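Long-range contact in hypothetical protein (Staphylococcus aureus subsp. aureus, PDB 1QYI), which is of unknown function but carries a HAD-like hydrolase domain, so it probably acts as a phosphohydrolase on a substrate not yet identified: residues Glu16-Tyr27 against Asp49-Phe60. Residues are numbered along the deposited sequence; the frame is centred on the assembly and turned at random.
Sequences ERCFDVSALTVY and DNDIQDIRNRIF
Arg56 lies across helix 16-27 as a knob among Glu16, Phe19, Asp20 and Ala23, its guanidinium face under Phe19 CB. With CG anti to the backbone N (chi1 174°) and the chain extended to NE, it reaches both acids. NH1 donates to Asp20 OD1 at 3.1 Å, nearly straight (165°) and in the guanidinium plane, while the same nitrogen meets Glu16 OE1 at 2.8 Å from above the carboxylate. NH2 adds a weak bond to Glu16 OE1 and a salt bridge to Asp63, just past helix 49-60. The other oxygen of Asp20, OD2, is gripped side-on by Arg17 through NE and NH2, the latter at 2.9 Å. Each oxygen of this buried carboxylate thus faces a different arginine, which probably favours its charged form. Arg17 extends the network to Asp49 OD1, a long salt bridge of 3.6 Å from NH2.

Ala23 marks the closest passage: its CB touches Arg56 CA at 3.5 Å, and Phe60 CE2 closes over the same methyl, the ring edge turned to Phe19 O and Ser22 OG. Beyond it the contact is mainly apolar. Leu24 CD2 meets Ile55 CD1 at 3.6 Å, Tyr27 lays CG against Ile55 CG2 at 3.6 Å, and Val26 and Tyr27 border Ile59. A water accepting from Arg58 NH1 also bonds weakly to Tyr27 OH.

Helix 77-93 and helix 172-195 pack on other sides of helix 16-27. Segments 16-27 and 49-60 cross at 73°, their axes 8.6 Å apart at the closest, within a helical region inserted after the first strand of the Rossmann-like core, the position of a C1 cap in HAD proteins.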
# COMPACT_ATOMS: atom_id res chain seq x y z
N GLU A 16 -0.50 -3.82 7.04
CA GLU A 16 0.25 -3.26 8.17
C GLU A 16 1.70 -2.92 7.89
O GLU A 16 2.17 -1.83 8.21
CB GLU A 16 0.19 -4.22 9.37
CG GLU A 16 -1.18 -4.32 10.02
CD GLU A 16 -1.65 -2.98 10.57
OE1 GLU A 16 -0.92 -2.37 11.39
OE2 GLU A 16 -2.75 -2.54 10.19
N ARG A 17 2.43 -3.88 7.30
CA ARG A 17 3.83 -3.69 6.99
C ARG A 17 4.05 -2.42 6.16
O ARG A 17 5.08 -1.77 6.28
CB ARG A 17 4.36 -4.91 6.22
CG ARG A 17 5.79 -5.30 6.58
CD ARG A 17 5.84 -6.26 7.77
NE ARG A 17 6.27 -5.61 9.00
CZ ARG A 17 6.88 -6.25 10.01
NH1 ARG A 17 7.13 -7.55 9.93
NH2 ARG A 17 7.25 -5.59 11.10
N CYS A 18 3.07 -2.08 5.32
CA CYS A 18 3.19 -0.88 4.51
C CYS A 18 3.31 0.32 5.44
O CYS A 18 4.22 1.14 5.29
CB CYS A 18 1.96 -0.71 3.60
SG CYS A 18 1.94 -1.80 2.14
N PHE A 19 2.41 0.40 6.42
CA PHE A 19 2.43 1.49 7.38
C PHE A 19 3.74 1.46 8.19
O PHE A 19 4.26 2.50 8.60
CB PHE A 19 1.21 1.39 8.31
CG PHE A 19 -0.09 1.17 7.58
CD1 PHE A 19 -0.43 1.95 6.47
CD2 PHE A 19 -0.98 0.18 8.00
CE1 PHE A 19 -1.63 1.75 5.80
CE2 PHE A 19 -2.19 -0.02 7.33
CZ PHE A 19 -2.51 0.76 6.22
N ASP A 20 4.26 0.25 8.41
CA ASP A 20 5.52 0.07 9.12
C ASP A 20 6.62 0.70 8.27
O ASP A 20 7.30 1.63 8.71
CB ASP A 20 5.84 -1.42 9.27
CG ASP A 20 5.22 -2.05 10.50
OD1 ASP A 20 4.32 -1.44 11.13
OD2 ASP A 20 5.65 -3.18 10.82
N VAL A 21 6.80 0.19 7.06
CA VAL A 21 7.84 0.73 6.19
C VAL A 21 7.64 2.23 6.06
O VAL A 21 8.60 3.00 6.12
CB VAL A 21 7.84 0.06 4.80
CG1 VAL A 21 8.91 0.69 3.93
CG2 VAL A 21 8.10 -1.43 4.96
N SER A 22 6.39 2.67 5.90
CA SER A 22 6.13 4.09 5.79
C SER A 22 6.74 4.83 7.00
O SER A 22 7.39 5.87 6.84
CB SER A 22 4.62 4.35 5.70
OG SER A 22 4.34 5.75 5.72
N ALA A 23 6.54 4.27 8.20
CA ALA A 23 7.09 4.87 9.42
C ALA A 23 8.62 4.86 9.41
O ALA A 23 9.26 5.87 9.69
CB ALA A 23 6.58 4.12 10.66
N LEU A 24 9.21 3.70 9.09
CA LEU A 24 10.66 3.57 9.01
C LEU A 24 11.26 4.54 8.01
O LEU A 24 12.38 5.00 8.17
CB LEU A 24 11.07 2.15 8.61
CG LEU A 24 11.03 1.06 9.67
CD1 LEU A 24 11.82 -0.14 9.15
CD2 LEU A 24 11.65 1.57 10.96
N THR A 25 10.51 4.83 6.95
CA THR A 25 11.01 5.74 5.94
C THR A 25 11.23 7.12 6.55
O THR A 25 12.34 7.66 6.51
CB THR A 25 10.06 5.82 4.76
OG1 THR A 25 10.06 4.56 4.10
CG2 THR A 25 10.51 6.89 3.79
N VAL A 26 10.16 7.68 7.11
CA VAL A 26 10.23 8.99 7.74
C VAL A 26 11.36 9.02 8.76
O VAL A 26 12.17 9.95 8.80
CB VAL A 26 8.89 9.31 8.43
CG1 VAL A 26 8.88 10.74 8.95
CG2 VAL A 26 7.75 9.08 7.46
N TYR A 27 11.43 7.98 9.58
CA TYR A 27 12.46 7.89 10.61
C TYR A 27 13.89 7.83 10.03
O TYR A 27 14.79 8.51 10.52
CB TYR A 27 12.17 6.67 11.51
CG TYR A 27 12.83 6.70 12.88
CD1 TYR A 27 12.60 7.75 13.78
CD2 TYR A 27 13.69 5.68 13.27
CE1 TYR A 27 13.22 7.77 15.05
CE2 TYR A 27 14.30 5.68 14.52
CZ TYR A 27 14.07 6.72 15.40
OH TYR A 27 14.74 6.71 16.61
N ASP A 49 10.87 -6.62 15.37
CA ASP A 49 9.45 -6.33 15.17
C ASP A 49 8.94 -5.34 16.21
O ASP A 49 7.92 -4.68 15.99
CB ASP A 49 8.65 -7.64 15.22
CG ASP A 49 8.45 -8.24 13.85
OD1 ASP A 49 9.24 -7.92 12.94
OD2 ASP A 49 7.50 -9.05 13.67
N ASN A 50 9.66 -5.23 17.32
CA ASN A 50 9.31 -4.31 18.39
C ASN A 50 9.86 -2.91 18.11
O ASN A 50 9.17 -1.93 18.34
CB ASN A 50 9.88 -4.81 19.72
CG ASN A 50 9.66 -6.29 19.91
OD1 ASN A 50 10.21 -7.12 19.17
ND2 ASN A 50 8.85 -6.65 20.91
N ASP A 51 11.11 -2.84 17.64
CA ASP A 51 11.73 -1.54 17.31
C ASP A 51 10.82 -0.82 16.31
O ASP A 51 10.40 0.32 16.53
CB ASP A 51 13.11 -1.68 16.65
CG ASP A 51 14.09 -2.54 17.46
OD1 ASP A 51 14.23 -2.36 18.69
OD2 ASP A 51 14.76 -3.38 16.82
N ILE A 52 10.54 -1.51 15.21
CA ILE A 52 9.70 -0.99 14.13
C ILE A 52 8.37 -0.53 14.68
O ILE A 52 7.84 0.49 14.26
CB ILE A 52 9.43 -2.09 13.07
CG1 ILE A 52 10.75 -2.60 12.49
CG2 ILE A 52 8.56 -1.53 11.96
CD1 ILE A 52 10.59 -3.84 11.62
N GLN A 53 7.83 -1.29 15.62
CA GLN A 53 6.54 -0.95 16.20
C GLN A 53 6.66 0.31 17.02
O GLN A 53 5.78 1.18 17.01
CB GLN A 53 6.03 -2.11 17.05
CG GLN A 53 4.66 -2.63 16.62
CD GLN A 53 4.54 -2.89 15.11
OE1 GLN A 53 5.31 -3.66 14.53
NE2 GLN A 53 3.57 -2.22 14.48
N ASP A 54 7.77 0.44 17.74
CA ASP A 54 7.96 1.62 18.55
C ASP A 54 8.09 2.83 17.64
O ASP A 54 7.48 3.87 17.86
CB ASP A 54 9.22 1.48 19.39
CG ASP A 54 9.51 2.72 20.19
OD1 ASP A 54 8.70 3.03 21.10
OD2 ASP A 54 10.51 3.40 19.90
N ILE A 55 8.92 2.69 16.61
CA ILE A 55 9.16 3.76 15.65
C ILE A 55 7.83 4.25 15.07
O ILE A 55 7.52 5.44 15.10
CB ILE A 55 10.12 3.25 14.55
CG1 ILE A 55 11.50 3.01 15.20
CG2 ILE A 55 10.19 4.23 13.38
CD1 ILE A 55 12.44 2.10 14.45
N ARG A 56 7.05 3.30 14.55
CA ARG A 56 5.74 3.58 13.97
C ARG A 56 4.85 4.32 14.96
O ARG A 56 4.14 5.27 14.62
CB ARG A 56 5.06 2.27 13.58
CG ARG A 56 3.64 2.45 13.09
CD ARG A 56 3.02 1.14 12.67
NE ARG A 56 1.59 1.31 12.48
CZ ARG A 56 0.81 0.44 11.86
NH1 ARG A 56 1.32 -0.68 11.36
NH2 ARG A 56 -0.49 0.70 11.73
N ASN A 57 4.90 3.85 16.20
CA ASN A 57 4.11 4.46 17.25
C ASN A 57 4.52 5.91 17.46
O ASN A 57 3.67 6.79 17.57
CB ASN A 57 4.29 3.68 18.54
CG ASN A 57 3.57 4.32 19.69
OD1 ASN A 57 2.37 4.59 19.60
ND2 ASN A 57 4.29 4.59 20.77
N ARG A 58 5.82 6.17 17.50
CA ARG A 58 6.30 7.53 17.70
C ARG A 58 5.97 8.45 16.53
O ARG A 58 5.42 9.53 16.71
CB ARG A 58 7.82 7.55 17.91
CG ARG A 58 8.32 6.97 19.21
CD ARG A 58 9.80 7.28 19.33
NE ARG A 58 10.01 8.73 19.41
CZ ARG A 58 11.16 9.34 19.14
NH1 ARG A 58 12.22 8.64 18.76
NH2 ARG A 58 11.25 10.66 19.25
N ILE A 59 6.31 8.00 15.32
CA ILE A 59 6.07 8.78 14.11
C ILE A 59 4.59 9.12 13.91
O ILE A 59 4.24 10.29 13.78
CB ILE A 59 6.60 8.04 12.84
CG1 ILE A 59 8.09 7.74 12.99
CG2 ILE A 59 6.38 8.90 11.60
CD1 ILE A 59 8.95 8.98 13.20
N PHE A 60 3.72 8.11 13.90
CA PHE A 60 2.30 8.33 13.70
C PHE A 60 1.43 8.59 14.94
O PHE A 60 0.22 8.81 14.81
CB PHE A 60 1.69 7.16 12.91
CG PHE A 60 2.27 6.99 11.53
CD1 PHE A 60 2.31 8.06 10.65
CD2 PHE A 60 2.75 5.75 11.11
CE1 PHE A 60 2.83 7.90 9.36
CE2 PHE A 60 3.27 5.58 9.83
CZ PHE A 60 3.32 6.66 8.95
O HOH W 1 12.61 5.99 19.05